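Local coordinates for protein cellulase (Bacillus sp. BG-CS10, PDB 5E09) that hydrolyses the beta-1,4-glucosidic bonds of cellulose with a family 5 catalytic barrel that probably works together with its carbohydrate-binding modules, at residues 460-465 against 476-481; 464-469 against 509-514; 368-373 against 415-420; 341-346 against 361-366; 150-155 against 193-198. One frame throughout, in Å; residues are numbered along the deposited sequence.

The five contacts are spread over three modules. Interaction 5 ties two loops at the rim of the catalytic barrel, the end where enzymes of this fold carry their active sites. Interactions 3 and 4 belong to the middle, X2-type module; their centres are 11 Å apart, and the ring atom F419 CE2 of interaction 3 packs 3.4 Å from A341 CB of interaction 4. Interactions 1 and 2 lie in the C-terminal module, centres 8 Å apart, sharing V464 and Y465 on one strand; E462 N and T513 O, at 2.8 Å, probably hydrogen-bond between them. Interaction 5 is remote from all the others: its nearest atoms are about 14 Å from those of interaction 1.

Interaction 1 (460-465 against 476-481); sequences TMEAVY and WTSFKE
T460 lays its methyl CG2 at the rim of the F479 ring, 3.7 Å from F479 CD1, and its hydroxyl shares a water with K480 O. In M461, a selenomethionine, the carbonyl O accepts from K480 N at 2.8 Å, and a bend at chi3 (78°) brings CE against K480 CG. E462 CG sits 3.6 Å from the centroid of F479, a CH-pi contact continued by a carboxylate stacked almost parallel to the ring; OE2 accepts from S478 OG at 2.6 Å through its anti lone pair, while OE1 bonds H515. An alanine here would probably leave S478 OG without its acceptor and strip one face of F479. A463 N donates to S478 O at 2.9 Å, and its small CB lets K480 CG pack on it; K480 NZ turns back to T477 O and P473 O. The short, weakly bonded strand 479-480 lies at one border of the module's antiparallel sheet, beside strand 458-465, whose other flank pairs with strand 509-516; the F479 backbone also bonds A236 of the catalytic domain.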
# COMPACT_ATOMS: atom_id res chain seq x y z
N THR A 460 1.43 -9.85 16.69
CA THR A 460 0.95 -8.64 17.34
C THR A 460 1.19 -8.65 18.85
O THR A 460 1.79 -9.57 19.37
CB THR A 460 -0.55 -8.41 17.06
OG1 THR A 460 -0.96 -7.17 17.65
CG2 THR A 460 -1.39 -9.55 17.62
N MSE A 461 0.74 -7.60 19.53
CA MSE A 461 1.01 -7.43 20.96
C MSE A 461 -0.16 -6.77 21.68
O MSE A 461 -0.65 -5.72 21.25
CB MSE A 461 2.29 -6.59 21.18
CG MSE A 461 2.61 -6.33 22.65
SE MSE A 461 3.98 -4.98 23.03
CE MSE A 461 2.95 -3.35 22.75
N GLU A 462 -0.61 -7.38 22.76
CA GLU A 462 -1.61 -6.77 23.63
C GLU A 462 -0.94 -6.07 24.81
O GLU A 462 0.09 -6.51 25.29
CB GLU A 462 -2.61 -7.80 24.14
CG GLU A 462 -3.62 -8.26 23.12
CD GLU A 462 -4.63 -9.23 23.73
OE1 GLU A 462 -4.30 -10.43 23.87
OE2 GLU A 462 -5.75 -8.78 24.07
N ALA A 463 -1.56 -4.99 25.26
CA ALA A 463 -1.08 -4.27 26.43
C ALA A 463 -2.26 -3.88 27.32
O ALA A 463 -3.11 -3.11 26.90
CB ALA A 463 -0.31 -3.04 26.02
N VAL A 464 -2.32 -4.44 28.53
CA VAL A 464 -3.36 -4.04 29.47
C VAL A 464 -2.74 -3.71 30.81
O VAL A 464 -1.70 -4.23 31.15
CB VAL A 464 -4.43 -5.14 29.67
CG1 VAL A 464 -5.18 -5.41 28.38
CG2 VAL A 464 -3.79 -6.41 30.20
N TYR A 465 -3.37 -2.83 31.58
CA TYR A 465 -2.86 -2.55 32.91
C TYR A 465 -3.17 -3.72 33.83
O TYR A 465 -3.98 -4.58 33.49
CB TYR A 465 -3.45 -1.26 33.47
CG TYR A 465 -2.94 -0.03 32.77
CD1 TYR A 465 -1.61 0.36 32.88
CD2 TYR A 465 -3.79 0.75 32.00
CE1 TYR A 465 -1.14 1.48 32.24
CE2 TYR A 465 -3.33 1.87 31.35
CZ TYR A 465 -2.01 2.24 31.48
OH TYR A 465 -1.57 3.36 30.83
N TRP A 476 -8.83 2.22 22.82
CA TRP A 476 -10.07 1.49 22.59
C TRP A 476 -9.87 -0.01 22.33
O TRP A 476 -10.84 -0.75 22.22
CB TRP A 476 -10.83 2.12 21.42
CG TRP A 476 -9.98 2.35 20.22
CD1 TRP A 476 -9.20 3.43 19.96
CD2 TRP A 476 -9.83 1.46 19.09
NE1 TRP A 476 -8.56 3.28 18.75
CE2 TRP A 476 -8.93 2.09 18.20
CE3 TRP A 476 -10.37 0.22 18.77
CZ2 TRP A 476 -8.57 1.49 16.99
CZ3 TRP A 476 -10.00 -0.37 17.57
CH2 TRP A 476 -9.10 0.27 16.70
N THR A 477 -8.62 -0.44 22.24
CA THR A 477 -8.32 -1.85 22.01
C THR A 477 -7.04 -2.26 22.73
O THR A 477 -6.17 -1.43 23.00
CB THR A 477 -8.18 -2.16 20.49
OG1 THR A 477 -7.76 -3.52 20.31
CG2 THR A 477 -7.18 -1.23 19.83
N SER A 478 -6.94 -3.55 23.06
CA SER A 478 -5.76 -4.07 23.75
C SER A 478 -4.62 -4.35 22.77
O SER A 478 -3.45 -4.36 23.16
CB SER A 478 -6.12 -5.34 24.51
OG SER A 478 -6.64 -6.33 23.63
N PHE A 479 -4.96 -4.56 21.51
CA PHE A 479 -3.97 -4.87 20.48
C PHE A 479 -3.29 -3.62 19.95
O PHE A 479 -3.92 -2.80 19.28
CB PHE A 479 -4.62 -5.64 19.33
CG PHE A 479 -5.07 -7.01 19.71
CD1 PHE A 479 -4.20 -8.09 19.60
CD2 PHE A 479 -6.35 -7.23 20.19
CE1 PHE A 479 -4.61 -9.36 19.97
CE2 PHE A 479 -6.76 -8.51 20.56
CZ PHE A 479 -5.89 -9.57 20.45
N LYS A 480 -2.00 -3.48 20.23
CA LYS A 480 -1.26 -2.29 19.84
C LYS A 480 -0.75 -2.36 18.41
O LYS A 480 -0.51 -3.44 17.87
CB LYS A 480 -0.09 -2.06 20.81
CG LYS A 480 -0.52 -1.94 22.27
CD LYS A 480 -1.43 -0.73 22.50
CE LYS A 480 -2.85 -1.15 22.82
NZ LYS A 480 -3.76 0.02 23.02
N GLU A 481 -0.59 -1.18 17.80
CA GLU A 481 -0.22 -1.06 16.40
C GLU A 481 1.22 -1.47 16.15
O GLU A 481 2.15 -0.95 16.78
CB GLU A 481 -0.44 0.38 15.93
CG GLU A 481 0.10 0.69 14.53
CD GLU A 481 -0.24 2.10 14.07
OE1 GLU A 481 -0.72 2.90 14.91
OE2 GLU A 481 -0.02 2.42 12.88
O HOH W 1 -0.03 -5.46 15.94

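Interaction 2 (464-469 against 509-514)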
# COMPACT_ATOMS: atom_id res chain seq x y z
N VAL A 464 -2.32 -4.44 28.53
CA VAL A 464 -3.36 -4.04 29.47
C VAL A 464 -2.74 -3.71 30.81
O VAL A 464 -1.70 -4.23 31.15
CB VAL A 464 -4.43 -5.14 29.67
CG1 VAL A 464 -5.18 -5.41 28.38
CG2 VAL A 464 -3.79 -6.41 30.20
N TYR A 465 -3.37 -2.83 31.58
CA TYR A 465 -2.86 -2.55 32.91
C TYR A 465 -3.17 -3.72 33.83
O TYR A 465 -3.98 -4.58 33.49
CB TYR A 465 -3.45 -1.26 33.47
CG TYR A 465 -2.94 -0.03 32.77
CD1 TYR A 465 -1.61 0.36 32.88
CD2 TYR A 465 -3.79 0.75 32.00
CE1 TYR A 465 -1.14 1.48 32.24
CE2 TYR A 465 -3.33 1.87 31.35
CZ TYR A 465 -2.01 2.24 31.48
OH TYR A 465 -1.57 3.36 30.83
N ALA A 466 -2.53 -3.73 35.00
CA ALA A 466 -2.70 -4.82 35.96
C ALA A 466 -4.17 -4.99 36.35
O ALA A 466 -4.58 -6.08 36.75
CB ALA A 466 -1.84 -4.57 37.19
N ASN A 467 -4.95 -3.92 36.24
CA ASN A 467 -6.37 -3.99 36.56
C ASN A 467 -7.23 -4.48 35.39
O ASN A 467 -8.44 -4.66 35.54
CB ASN A 467 -6.88 -2.63 37.05
CG ASN A 467 -6.81 -1.55 35.98
OD1 ASN A 467 -6.39 -1.80 34.85
ND2 ASN A 467 -7.23 -0.34 36.34
N GLY A 468 -6.62 -4.69 34.23
CA GLY A 468 -7.32 -5.20 33.06
C GLY A 468 -7.72 -4.15 32.04
O GLY A 468 -8.27 -4.47 30.99
N GLU A 469 -7.45 -2.89 32.36
CA GLU A 469 -7.77 -1.77 31.48
C GLU A 469 -6.74 -1.63 30.34
O GLU A 469 -5.55 -1.85 30.54
CB GLU A 469 -7.85 -0.50 32.32
CG GLU A 469 -7.94 0.81 31.57
CD GLU A 469 -8.05 2.00 32.52
OE1 GLU A 469 -8.35 1.77 33.71
OE2 GLU A 469 -7.84 3.15 32.08
N ASP A 509 1.91 -1.30 36.53
CA ASP A 509 2.28 -2.57 35.91
C ASP A 509 1.51 -2.69 34.61
O ASP A 509 0.32 -2.39 34.54
CB ASP A 509 1.97 -3.74 36.84
CG ASP A 509 3.08 -4.00 37.82
OD1 ASP A 509 3.98 -3.14 37.94
OD2 ASP A 509 3.07 -5.07 38.47
N ILE A 510 2.21 -3.10 33.57
CA ILE A 510 1.62 -3.31 32.26
C ILE A 510 1.85 -4.75 31.83
O ILE A 510 2.98 -5.20 31.72
CB ILE A 510 2.20 -2.34 31.21
CG1 ILE A 510 2.04 -0.90 31.68
CG2 ILE A 510 1.52 -2.55 29.87
CD1 ILE A 510 3.06 0.06 31.09
N HIS A 511 0.77 -5.48 31.61
CA HIS A 511 0.85 -6.84 31.11
C HIS A 511 0.82 -6.83 29.58
O HIS A 511 -0.15 -6.39 28.97
CB HIS A 511 -0.30 -7.70 31.66
CG HIS A 511 -0.22 -7.93 33.14
ND1 HIS A 511 -0.31 -6.91 34.06
CD2 HIS A 511 -0.04 -9.07 33.85
CE1 HIS A 511 -0.20 -7.41 35.28
NE2 HIS A 511 -0.03 -8.72 35.18
N LEU A 512 1.91 -7.30 28.99
CA LEU A 512 2.02 -7.47 27.55
C LEU A 512 1.80 -8.93 27.18
O LEU A 512 2.30 -9.85 27.86
CB LEU A 512 3.39 -7.02 27.03
CG LEU A 512 3.95 -5.65 27.44
CD1 LEU A 512 5.37 -5.47 26.91
CD2 LEU A 512 3.05 -4.52 26.97
N THR A 513 1.05 -9.14 26.11
CA THR A 513 0.84 -10.47 25.56
C THR A 513 1.28 -10.49 24.11
O THR A 513 0.62 -9.90 23.26
CB THR A 513 -0.64 -10.90 25.63
OG1 THR A 513 -1.12 -10.75 26.97
CG2 THR A 513 -0.81 -12.35 25.17
N PHE A 514 2.39 -11.15 23.81
CA PHE A 514 2.83 -11.26 22.42
C PHE A 514 2.18 -12.46 21.72
O PHE A 514 2.27 -13.60 22.19
CB PHE A 514 4.35 -11.36 22.35
CG PHE A 514 5.05 -10.11 22.79
CD1 PHE A 514 5.29 -9.08 21.89
CD2 PHE A 514 5.46 -9.95 24.11
CE1 PHE A 514 5.94 -7.92 22.29
CE2 PHE A 514 6.11 -8.79 24.52
CZ PHE A 514 6.35 -7.78 23.61
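Y465 and I510 hold matching first torsions, Y465 CG (chi1 -70°) and I510 CG1 (chi1 -55°) both anti to their carbonyl carbons, and the side chains run side by side in the same direction with Y465 CE1 4.0 Å from I510 CG1. On the other face of the sheet the ring atom H511 CE1 comes 3.8 Å from A466 CB. Strands 458-465 and 509-516 are antiparallel neighbours in the sheet of the C-terminal carbohydrate-binding module: V464 N donates to H511 O at 3.0 Å, H511 N returns a bond to V464 O at 2.8 Å, and Y465 faces I510 as the non-hydrogen-bonded pair. Beyond it the pairing frays, A466 N reaching D509 O only weakly at 3.2 Å. There the strand ends in a type I turn from Y465 to G468, where glycine suits the positive phi; N467 OD1 accepts from E469 N, an Asx turn. The phenol of Y465 bonds R506 N, and its ring makes a cation-pi contact with R506.

Interaction 3 (368-373 against 415-420); sequences NELTGL and ITAQFN
L370 and L373 supply the tightly packed side of this contact. L370 CD1 lies over a face of the F419 ring, 4.2 Å from its centroid, and also touches A417 CB; L373 CD2 meets A417 CB at 3.7 Å and its CD1 meets I415 CG2. Branched and aromatic side chains suit this face, which packs on strands 386-389 and 392-395 of the second sheet, as in an immunoglobulin-like sandwich. The opposite, polar side is more open to solvent. There T371 and G372 both face Q418 in a classic beta bulge: T371 N bonds Q418 O at 2.8 Å, and Q418 N bonds G372 O at 2.9 Å. A CB on G372 would press against Q418 OE1. At the exposed end N420 OD1 accepts from E369 N at 2.7 Å, the donor above the amide plane, while N420 N bonds E369 O at 2.8 Å. N420 thus holds E369 N by its side chain and E369 O by its backbone, continuing the pairing past the strand end.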
# COMPACT_ATOMS: atom_id res chain seq x y z
N ASN A 368 -8.85 -22.44 -9.36
CA ASN A 368 -7.69 -23.09 -9.95
C ASN A 368 -7.56 -24.52 -9.47
O ASN A 368 -8.35 -24.98 -8.65
CB ASN A 368 -6.41 -22.31 -9.63
CG ASN A 368 -6.38 -20.94 -10.28
OD1 ASN A 368 -6.90 -20.76 -11.38
ND2 ASN A 368 -5.79 -19.97 -9.59
N GLU A 369 -6.55 -25.22 -9.98
CA GLU A 369 -6.28 -26.60 -9.60
C GLU A 369 -4.81 -26.79 -9.25
O GLU A 369 -3.94 -26.27 -9.94
CB GLU A 369 -6.67 -27.55 -10.74
CG GLU A 369 -8.10 -27.42 -11.24
CD GLU A 369 -9.13 -27.97 -10.27
OE1 GLU A 369 -8.74 -28.58 -9.25
OE2 GLU A 369 -10.34 -27.77 -10.52
N LEU A 370 -4.55 -27.52 -8.17
CA LEU A 370 -3.18 -27.89 -7.82
C LEU A 370 -2.66 -28.89 -8.84
O LEU A 370 -3.37 -29.83 -9.21
CB LEU A 370 -3.13 -28.49 -6.42
CG LEU A 370 -1.74 -28.89 -5.90
CD1 LEU A 370 -0.93 -27.65 -5.52
CD2 LEU A 370 -1.85 -29.85 -4.73
N THR A 371 -1.43 -28.69 -9.31
CA THR A 371 -0.83 -29.61 -10.28
C THR A 371 0.46 -30.26 -9.79
O THR A 371 0.92 -31.24 -10.37
CB THR A 371 -0.55 -28.91 -11.62
OG1 THR A 371 0.36 -27.83 -11.41
CG2 THR A 371 -1.84 -28.39 -12.23
N GLY A 372 1.06 -29.71 -8.73
CA GLY A 372 2.26 -30.29 -8.15
C GLY A 372 2.87 -29.50 -7.01
O GLY A 372 2.46 -28.37 -6.72
N LEU A 373 3.84 -30.11 -6.33
CA LEU A 373 4.68 -29.43 -5.34
C LEU A 373 6.14 -29.56 -5.75
O LEU A 373 6.52 -30.55 -6.38
CB LEU A 373 4.49 -30.02 -3.94
CG LEU A 373 3.11 -29.96 -3.28
CD1 LEU A 373 3.20 -30.41 -1.83
CD2 LEU A 373 2.52 -28.56 -3.39
N ILE A 415 8.42 -25.04 0.30
CA ILE A 415 7.61 -25.92 -0.53
C ILE A 415 6.74 -25.09 -1.46
O ILE A 415 5.87 -24.34 -1.01
CB ILE A 415 6.72 -26.84 0.32
CG1 ILE A 415 7.56 -27.60 1.35
CG2 ILE A 415 5.94 -27.80 -0.58
CD1 ILE A 415 6.75 -28.40 2.34
N THR A 416 6.97 -25.25 -2.76
CA THR A 416 6.28 -24.47 -3.78
C THR A 416 5.09 -25.22 -4.36
O THR A 416 5.24 -26.27 -4.99
CB THR A 416 7.25 -24.11 -4.93
OG1 THR A 416 8.40 -23.43 -4.41
CG2 THR A 416 6.55 -23.24 -5.97
N ALA A 417 3.89 -24.69 -4.14
CA ALA A 417 2.68 -25.24 -4.73
C ALA A 417 2.43 -24.63 -6.09
O ALA A 417 2.44 -23.40 -6.26
CB ALA A 417 1.48 -25.02 -3.81
N GLN A 418 2.21 -25.51 -7.07
CA GLN A 418 2.01 -25.13 -8.45
C GLN A 418 0.58 -25.40 -8.87
O GLN A 418 -0.03 -26.38 -8.44
CB GLN A 418 2.98 -25.89 -9.36
CG GLN A 418 4.42 -25.84 -8.90
CD GLN A 418 5.32 -26.79 -9.68
OE1 GLN A 418 5.04 -27.98 -9.79
NE2 GLN A 418 6.40 -26.25 -10.24
N PHE A 419 0.05 -24.54 -9.72
CA PHE A 419 -1.36 -24.60 -10.08
C PHE A 419 -1.53 -24.48 -11.59
O PHE A 419 -0.63 -24.01 -12.28
CB PHE A 419 -2.14 -23.49 -9.36
CG PHE A 419 -2.07 -23.58 -7.86
CD1 PHE A 419 -1.06 -22.95 -7.16
CD2 PHE A 419 -3.00 -24.34 -7.16
CE1 PHE A 419 -0.99 -23.06 -5.78
CE2 PHE A 419 -2.92 -24.45 -5.78
CZ PHE A 419 -1.92 -23.81 -5.09
N ASN A 420 -2.67 -24.93 -12.10
CA ASN A 420 -2.91 -24.90 -13.53
C ASN A 420 -2.94 -23.46 -14.05
O ASN A 420 -2.64 -23.21 -15.22
CB ASN A 420 -4.21 -25.63 -13.89
CG ASN A 420 -5.42 -25.09 -13.16
OD1 ASN A 420 -5.30 -24.38 -12.17
ND2 ASN A 420 -6.61 -25.45 -13.65

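Interaction 4 (341-346 against 361-366); sequences ATAESN and IQLHLH
T342 and H364 form the central pair of backbone hydrogen bonds, T342 N to H364 O at 2.8 Å and H364 N to T342 O at 2.7 Å, as expected of an antiparallel hydrogen-bonded pair. Two residues on, E344 N donates to Q362 O at 2.9 Å. A side-chain bond extends this series: E344 places CG between its backbone N and carbonyl carbon (chi1 59°), runs out extended, and offers OE2 to Q362 N at 3.0 Å, the N-H arriving from above the carboxylate plane. Apolar contacts gather on the other face. A343 CB, small and on the same face as L363, meets L363 CD1 at 3.9 Å and lies near I361 CG2, while A341 CB borders L365. The third kind is a polar group among rings. T342 OG1 lies in the plane of the H364 ring at its edge, 3.3 Å from H364 CD2, and is equally 3.3 Å from H366 CE1; H366 ND1 is taken up by S340 O. Strand 342-343 is an outer strand of its four-stranded sheet and belongs to the X2-type module, although helix 286-302 of the catalytic domain touches it, K291 against T342. The chemistry implies an edge strand held mainly by its backbone, with E344 lending a carboxylate to a main-chain N-H.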
# COMPACT_ATOMS: atom_id res chain seq x y z
N ALA A 341 -4.42 -19.21 -6.68
CA ALA A 341 -4.76 -19.95 -5.48
C ALA A 341 -3.92 -19.44 -4.33
O ALA A 341 -2.79 -18.97 -4.52
CB ALA A 341 -4.55 -21.44 -5.69
N THR A 342 -4.48 -19.49 -3.13
CA THR A 342 -3.75 -19.12 -1.94
C THR A 342 -3.95 -20.23 -0.92
O THR A 342 -4.51 -21.28 -1.24
CB THR A 342 -4.21 -17.75 -1.37
OG1 THR A 342 -5.59 -17.83 -0.98
CG2 THR A 342 -4.06 -16.66 -2.42
N ALA A 343 -3.50 -20.01 0.31
CA ALA A 343 -3.75 -20.94 1.40
C ALA A 343 -3.99 -20.15 2.69
O ALA A 343 -3.74 -18.95 2.73
CB ALA A 343 -2.60 -21.91 1.56
N GLU A 344 -4.46 -20.84 3.73
CA GLU A 344 -4.77 -20.19 5.00
C GLU A 344 -3.55 -19.52 5.62
O GLU A 344 -3.67 -18.63 6.45
CB GLU A 344 -5.35 -21.21 5.98
CG GLU A 344 -4.42 -22.38 6.28
CD GLU A 344 -5.04 -23.39 7.22
OE1 GLU A 344 -6.00 -23.04 7.94
OE2 GLU A 344 -4.56 -24.55 7.24
N SER A 345 -2.36 -19.94 5.19
CA SER A 345 -1.11 -19.41 5.69
C SER A 345 0.01 -19.72 4.70
O SER A 345 -0.09 -20.67 3.92
CB SER A 345 -0.80 -20.01 7.06
OG SER A 345 0.56 -19.80 7.42
N ASN A 346 1.07 -18.91 4.70
CA ASN A 346 2.23 -19.21 3.87
C ASN A 346 3.30 -19.88 4.72
O ASN A 346 4.44 -20.06 4.29
CB ASN A 346 2.78 -17.94 3.22
CG ASN A 346 3.56 -17.07 4.19
OD1 ASN A 346 3.14 -16.85 5.31
ND2 ASN A 346 4.72 -16.60 3.75
N ILE A 361 -3.27 -28.60 5.50
CA ILE A 361 -3.16 -27.20 5.08
C ILE A 361 -4.33 -26.83 4.19
O ILE A 361 -4.53 -27.44 3.14
CB ILE A 361 -1.85 -26.92 4.30
CG1 ILE A 361 -0.62 -27.31 5.11
CG2 ILE A 361 -1.79 -25.46 3.89
CD1 ILE A 361 0.58 -27.60 4.25
N GLN A 362 -5.10 -25.83 4.59
CA GLN A 362 -6.27 -25.43 3.83
C GLN A 362 -5.87 -24.54 2.66
O GLN A 362 -5.31 -23.46 2.84
CB GLN A 362 -7.28 -24.72 4.74
CG GLN A 362 -8.54 -24.23 4.03
CD GLN A 362 -9.41 -25.37 3.53
OE1 GLN A 362 -9.76 -25.42 2.35
NE2 GLN A 362 -9.77 -26.29 4.43
N LEU A 363 -6.14 -25.02 1.45
CA LEU A 363 -5.90 -24.25 0.24
C LEU A 363 -7.14 -23.43 -0.11
O LEU A 363 -8.26 -23.84 0.19
CB LEU A 363 -5.54 -25.18 -0.92
CG LEU A 363 -4.08 -25.37 -1.32
CD1 LEU A 363 -3.15 -25.43 -0.11
CD2 LEU A 363 -3.95 -26.63 -2.18
N HIS A 364 -6.93 -22.27 -0.72
CA HIS A 364 -8.02 -21.51 -1.33
C HIS A 364 -7.76 -21.49 -2.82
O HIS A 364 -7.01 -20.66 -3.31
CB HIS A 364 -8.09 -20.07 -0.80
CG HIS A 364 -8.07 -19.97 0.69
ND1 HIS A 364 -8.91 -20.71 1.50
CD2 HIS A 364 -7.34 -19.19 1.52
CE1 HIS A 364 -8.68 -20.41 2.76
NE2 HIS A 364 -7.73 -19.49 2.81
N LEU A 365 -8.40 -22.41 -3.54
CA LEU A 365 -8.05 -22.65 -4.93
C LEU A 365 -8.48 -21.51 -5.86
O LEU A 365 -7.85 -21.28 -6.89
CB LEU A 365 -8.66 -23.98 -5.40
CG LEU A 365 -8.03 -25.20 -4.73
CD1 LEU A 365 -8.77 -26.47 -5.14
CD2 LEU A 365 -6.55 -25.30 -5.07
N HIS A 366 -9.55 -20.81 -5.48
CA HIS A 366 -10.07 -19.69 -6.27
C HIS A 366 -10.30 -20.08 -7.73
O HIS A 366 -9.97 -19.32 -8.64
CB HIS A 366 -9.11 -18.49 -6.20
CG HIS A 366 -8.95 -17.91 -4.82
ND1 HIS A 366 -7.77 -17.35 -4.39
CD2 HIS A 366 -9.82 -17.80 -3.80
CE1 HIS A 366 -7.92 -16.92 -3.14
NE2 HIS A 366 -9.16 -17.18 -2.76

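Interaction 5 (150-155 against 193-198)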
# COMPACT_ATOMS: atom_id res chain seq x y z
N PRO A 150 -7.40 16.18 -2.32
CA PRO A 150 -7.83 17.51 -1.86
C PRO A 150 -8.42 17.48 -0.46
O PRO A 150 -9.30 16.68 -0.18
CB PRO A 150 -8.90 17.91 -2.89
CG PRO A 150 -8.69 17.01 -4.05
CD PRO A 150 -8.17 15.73 -3.49
N ARG A 151 -7.92 18.36 0.41
CA ARG A 151 -8.46 18.50 1.75
C ARG A 151 -8.43 19.98 2.11
O ARG A 151 -7.62 20.73 1.57
CB ARG A 151 -7.64 17.67 2.75
CG ARG A 151 -8.32 17.40 4.09
CD ARG A 151 -7.36 16.71 5.06
NE ARG A 151 -6.19 16.19 4.37
CZ ARG A 151 -4.94 16.58 4.64
NH1 ARG A 151 -4.70 17.46 5.59
NH2 ARG A 151 -3.94 16.05 3.95
N PHE A 152 -9.33 20.43 2.98
CA PHE A 152 -9.35 21.84 3.33
C PHE A 152 -9.49 22.04 4.83
O PHE A 152 -9.83 21.11 5.55
CB PHE A 152 -10.49 22.56 2.60
CG PHE A 152 -10.41 22.42 1.11
CD1 PHE A 152 -9.61 23.27 0.36
CD2 PHE A 152 -11.10 21.42 0.46
CE1 PHE A 152 -9.52 23.14 -1.01
CE2 PHE A 152 -11.02 21.28 -0.91
CZ PHE A 152 -10.23 22.14 -1.65
N THR A 153 -9.20 23.26 5.26
CA THR A 153 -9.16 23.62 6.68
C THR A 153 -10.43 23.22 7.39
O THR A 153 -11.54 23.59 6.99
CB THR A 153 -8.93 25.12 6.89
OG1 THR A 153 -7.89 25.58 6.02
CG2 THR A 153 -8.54 25.39 8.34
N ARG A 154 -10.25 22.47 8.47
CA ARG A 154 -11.35 21.90 9.22
C ARG A 154 -11.89 22.85 10.29
O ARG A 154 -11.12 23.47 11.03
CB ARG A 154 -10.87 20.59 9.84
CG ARG A 154 -11.33 20.24 11.23
CD ARG A 154 -10.62 18.96 11.62
NE ARG A 154 -11.05 18.39 12.90
CZ ARG A 154 -10.90 17.11 13.21
NH1 ARG A 154 -10.34 16.28 12.34
NH2 ARG A 154 -11.31 16.65 14.39
N ASP A 155 -13.21 22.99 10.34
CA ASP A 155 -13.89 23.78 11.37
C ASP A 155 -14.90 22.90 12.09
O ASP A 155 -14.80 22.70 13.30
CB ASP A 155 -14.62 24.99 10.76
CG ASP A 155 -13.71 25.87 9.93
OD1 ASP A 155 -12.47 25.80 10.12
OD2 ASP A 155 -14.23 26.65 9.09
N PRO A 193 -10.35 14.27 -8.92
CA PRO A 193 -10.47 13.54 -7.66
C PRO A 193 -11.76 13.82 -6.89
O PRO A 193 -12.32 14.91 -6.99
CB PRO A 193 -9.27 14.07 -6.87
CG PRO A 193 -9.14 15.49 -7.35
CD PRO A 193 -9.57 15.51 -8.79
N THR A 194 -12.23 12.81 -6.15
CA THR A 194 -13.19 13.05 -5.09
C THR A 194 -12.45 13.79 -3.99
O THR A 194 -11.22 13.85 -3.98
CB THR A 194 -13.78 11.74 -4.53
OG1 THR A 194 -12.71 10.87 -4.11
CG2 THR A 194 -14.63 11.02 -5.57
N LEU A 195 -13.21 14.37 -3.05
CA LEU A 195 -12.63 14.99 -1.87
C LEU A 195 -11.80 13.98 -1.09
O LEU A 195 -12.30 12.90 -0.75
CB LEU A 195 -13.74 15.58 -0.99
CG LEU A 195 -13.29 16.50 0.15
CD1 LEU A 195 -12.57 17.73 -0.40
CD2 LEU A 195 -14.48 16.90 0.99
N GLU A 196 -10.54 14.32 -0.83
CA GLU A 196 -9.58 13.44 -0.14
C GLU A 196 -9.32 12.14 -0.89
O GLU A 196 -8.83 11.17 -0.31
CB GLU A 196 -10.08 13.12 1.28
CG GLU A 196 -9.96 14.26 2.26
CD GLU A 196 -10.69 13.98 3.57
OE1 GLU A 196 -11.38 12.94 3.66
OE2 GLU A 196 -10.58 14.80 4.50
N THR A 197 -9.64 12.14 -2.19
CA THR A 197 -9.69 10.92 -3.01
C THR A 197 -10.34 9.75 -2.28
O THR A 197 -9.91 8.61 -2.44
CB THR A 197 -8.29 10.48 -3.51
OG1 THR A 197 -7.45 10.18 -2.39
CG2 THR A 197 -7.65 11.57 -4.36
N ALA A 198 -11.36 10.03 -1.48
CA ALA A 198 -12.05 9.00 -0.71
C ALA A 198 -13.27 8.47 -1.45
O ALA A 198 -13.63 8.98 -2.51
CB ALA A 198 -12.45 9.54 0.66
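Two loops at the rim of the catalytic TIM barrel meet here, one following strand 142-145 and the other strand 190-193. P150 closes the Asn-Glu-Pro sequence characteristic of family 5, and its rigid ring wedges against that of P193, CG to CG at 3.7 Å, with P150 CD also 3.6 Å from T194 O. One hydrogen bond joins the loops, E196 N to P150 O at 2.7 Å, the donor in the carbonyl plane though the bond is bent (132° at the hydrogen). Beside it, chi1 -169° sets L195 CG anti to the backbone N, and chi2 62° turns CD1 to 3.4 Å from P150 O and 3.9 Å from F152 CE2, so a branched aliphatic chain fills the space between proline and phenylalanine. The E196 carboxylate lies across the aliphatic part of R151, OE2 3.5 Å from R151 CG; R151 NE stands 4.6 Å from E196 OE2 without bonding, and E158 brings a second acid close to that oxygen. An alanine at E196 would probably uncover the R151 chain and remove a nearby opposite charge, though the backbone bond could remain. Helix 161-181 backs the contact, with L167 against P150, L170 against F152 and H164 against L195; helix 201-214, which follows the second loop, packs on T194 and L195, and strand 219-225 borders P193 and T197.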